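MRNA nuclease HepT (Shewanella oneidensis MR-1, PDB 6M6U) cleaves mRNA as the bacteriostatic toxin of a type VII toxin-antitoxin system and is neutralised, mostly by tri-AMPylation, by its partner MntA. Local coordinates at residues R18-Y23 with H118-F123. Numbering follows the deposited sequence.
Sequences RIQQVY and HHLEDF
In the all-helical HepT fold, Leu120 of helix 120-131 reaches to the last turns of helix 3-23, where it meets Ile19 and Gln20. The contact rests on one methyl group: Leu120 CD1 lies 4.1 Å from Ile19 CG2 and 4.1 Å from Gln20 CG. The leucine gets there with CG anti to its carbonyl carbon (chi1 -64°) and CD1 stretched on away from its own helix (chi2 -175°). Ile19 presents its short branch, CG2, and its side chain runs at a slant to that of Leu120. The side chain of Gln20 runs past that of Leu120 in the opposite direction, an extended chain whose CG touches the methyl, while its amide NE2 ends 4.2 Å from Leu120 CD1. No hydrogen bond joins the two segments, and with their closest CA atoms, those of Ile19 and Leu120, 9.2 Å apart, side chains alone bridge the gap. Ile19 and Leu120 are buried, whereas Gln20 is exposed. Where the chain leaves helical geometry at His119, between helices 109-118 and 120-131, His119 ND1 donates to Asp122 OD2 over 3.3 Å. This bond is bent (140°) and meets the syn side of the carboxylate, somewhat out of its plane. About 10 Å separate the side chain of Ile19 from that of Arg97, probably an active-site residue as in relatives. Leu120 also packs on Ile16 of helix 3-23, and Ile19 touches Val116 of helix 109-118 and Asn42 of helix 33-60. Phe123, one turn along, lies against Ile12 and Ile16 and reaches Met93 of helix 84-102 and Cys50 of helix 33-60.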
loop_
_atom_site.group_PDB
_atom_site.type_symbol
_atom_site.label_atom_id
_atom_site.label_comp_id
_atom_site.label_asym_id
_atom_site.label_seq_id
_atom_site.Cartn_x
_atom_site.Cartn_y
_atom_site.Cartn_z
ATOM N N ARG B 18 32.999 -42.638 -23.225
ATOM C CA ARG B 18 32.670 -43.194 -21.916
ATOM C C ARG B 18 31.598 -44.273 -22.024
ATOM O O ARG B 18 31.637 -45.263 -21.285
ATOM C CB ARG B 18 32.217 -42.083 -20.965
ATOM C CG ARG B 18 33.354 -41.275 -20.361
ATOM C CD ARG B 18 34.213 -42.149 -19.468
ATOM N NE ARG B 18 33.451 -42.693 -18.347
ATOM C CZ ARG B 18 33.736 -43.837 -17.731
ATOM N NH1 ARG B 18 34.766 -44.572 -18.132
ATOM N NH2 ARG B 18 32.986 -44.253 -16.718
ATOM N N ILE B 19 30.646 -44.114 -22.947
ATOM C CA ILE B 19 29.600 -45.119 -23.125
ATOM C C ILE B 19 30.160 -46.359 -23.812
ATOM O O ILE B 19 29.906 -47.491 -23.385
ATOM C CB ILE B 19 28.408 -44.537 -23.907
ATOM C CG1 ILE B 19 27.643 -43.523 -23.049
ATOM C CG2 ILE B 19 27.478 -45.651 -24.386
ATOM C CD1 ILE B 19 27.055 -42.366 -23.832
ATOM N N GLN B 20 30.928 -46.166 -24.889
ATOM C CA GLN B 20 31.521 -47.305 -25.586
ATOM C C GLN B 20 32.484 -48.067 -24.683
ATOM O O GLN B 20 32.520 -49.304 -24.703
ATOM C CB GLN B 20 32.226 -46.831 -26.854
ATOM C CG GLN B 20 31.261 -46.385 -27.944
ATOM C CD GLN B 20 31.909 -45.489 -28.981
ATOM O OE1 GLN B 20 33.016 -44.985 -28.783
ATOM N NE2 GLN B 20 31.215 -45.280 -30.095
ATOM N N GLN B 21 33.257 -47.347 -23.871
ATOM C CA GLN B 21 34.233 -48.000 -23.002
ATOM C C GLN B 21 33.554 -48.767 -21.872
ATOM O O GLN B 21 33.961 -49.886 -21.543
ATOM C CB GLN B 21 35.203 -46.959 -22.445
ATOM C CG GLN B 21 36.176 -47.480 -21.407
ATOM C CD GLN B 21 37.353 -46.544 -21.215
ATOM O OE1 GLN B 21 37.909 -46.438 -20.119
ATOM N NE2 GLN B 21 37.740 -45.861 -22.292
ATOM N N VAL B 22 32.517 -48.183 -21.268
ATOM C CA VAL B 22 31.859 -48.823 -20.132
ATOM C C VAL B 22 30.983 -49.980 -20.593
ATOM O O VAL B 22 30.876 -51.004 -19.908
ATOM C CB VAL B 22 31.059 -47.778 -19.331
ATOM C CG1 VAL B 22 30.125 -48.453 -18.335
ATOM C CG2 VAL B 22 32.008 -46.843 -18.602
ATOM N N TYR B 23 30.349 -49.847 -21.761
ATOM C CA TYR B 23 29.489 -50.913 -22.263
ATOM C C TYR B 23 30.299 -52.074 -22.830
ATOM O O TYR B 23 29.819 -53.214 -22.829
ATOM C CB TYR B 23 28.517 -50.356 -23.312
ATOM C CG TYR B 23 27.647 -51.396 -23.988
ATOM C CD1 TYR B 23 26.439 -51.795 -23.427
ATOM C CD2 TYR B 23 28.031 -51.970 -25.195
ATOM C CE1 TYR B 23 25.644 -52.748 -24.046
ATOM C CE2 TYR B 23 27.247 -52.919 -25.818
ATOM C CZ TYR B 23 26.056 -53.304 -25.240
ATOM O OH TYR B 23 25.280 -54.253 -25.867
ATOM N N HIS B 118 23.524 -48.611 -32.243
ATOM C CA HIS B 118 23.121 -48.105 -33.548
ATOM C C HIS B 118 22.785 -46.623 -33.609
ATOM O O HIS B 118 22.621 -46.103 -34.719
ATOM C CB HIS B 118 21.908 -48.892 -34.071
ATOM C CG HIS B 118 22.183 -50.346 -34.288
ATOM N ND1 HIS B 118 21.381 -51.341 -33.772
ATOM C CD2 HIS B 118 23.171 -50.974 -34.968
ATOM C CE1 HIS B 118 21.866 -52.520 -34.121
ATOM N NE2 HIS B 118 22.951 -52.325 -34.848
ATOM N N HIS B 119 22.670 -45.922 -32.481
ATOM C CA HIS B 119 22.193 -44.548 -32.514
ATOM C C HIS B 119 23.154 -43.532 -31.918
ATOM O O HIS B 119 22.860 -42.332 -31.966
ATOM C CB HIS B 119 20.828 -44.448 -31.823
ATOM C CG HIS B 119 19.714 -45.039 -32.629
ATOM N ND1 HIS B 119 18.735 -44.271 -33.222
ATOM C CD2 HIS B 119 19.441 -46.323 -32.962
ATOM C CE1 HIS B 119 17.898 -45.057 -33.876
ATOM N NE2 HIS B 119 18.304 -46.307 -33.733
ATOM N N LEU B 120 24.302 -43.957 -31.387
ATOM C CA LEU B 120 25.319 -42.989 -30.996
ATOM C C LEU B 120 25.788 -42.157 -32.182
ATOM O O LEU B 120 26.345 -41.070 -31.983
ATOM C CB LEU B 120 26.506 -43.697 -30.341
ATOM C CG LEU B 120 26.189 -44.406 -29.022
ATOM C CD1 LEU B 120 27.446 -44.979 -28.380
ATOM C CD2 LEU B 120 25.476 -43.455 -28.066
ATOM N N GLU B 121 25.561 -42.640 -33.408
ATOM C CA GLU B 121 25.914 -41.876 -34.601
ATOM C C GLU B 121 25.076 -40.611 -34.739
ATOM O O GLU B 121 25.515 -39.656 -35.388
ATOM C CB GLU B 121 25.755 -42.745 -35.850
ATOM C CG GLU B 121 26.997 -43.541 -36.234
ATOM C CD GLU B 121 27.199 -44.791 -35.391
ATOM O OE1 GLU B 121 28.194 -45.507 -35.630
ATOM O OE2 GLU B 121 26.367 -45.063 -34.498
ATOM N N ASP B 122 23.871 -40.588 -34.158
ATOM C CA ASP B 122 23.045 -39.384 -34.211
ATOM C C ASP B 122 23.739 -38.211 -33.531
ATOM O O ASP B 122 23.738 -37.092 -34.055
ATOM C CB ASP B 122 21.681 -39.645 -33.570
ATOM C CG ASP B 122 20.878 -40.702 -34.307
ATOM O OD1 ASP B 122 21.167 -40.949 -35.497
ATOM O OD2 ASP B 122 19.954 -41.281 -33.697
ATOM N N PHE B 123 24.340 -38.451 -32.364
ATOM C CA PHE B 123 25.137 -37.421 -31.707
ATOM C C PHE B 123 26.279 -36.953 -32.600
ATOM O O PHE B 123 26.541 -35.750 -32.707
ATOM C CB PHE B 123 25.689 -37.949 -30.382
ATOM C CG PHE B 123 24.639 -38.225 -29.346
ATOM C CD1 PHE B 123 23.639 -37.301 -29.084
ATOM C CD2 PHE B 123 24.653 -39.414 -28.629
ATOM C CE1 PHE B 123 22.676 -37.553 -28.127
ATOM C CE2 PHE B 123 23.689 -39.674 -27.669
ATOM C CZ PHE B 123 22.698 -38.739 -27.420
#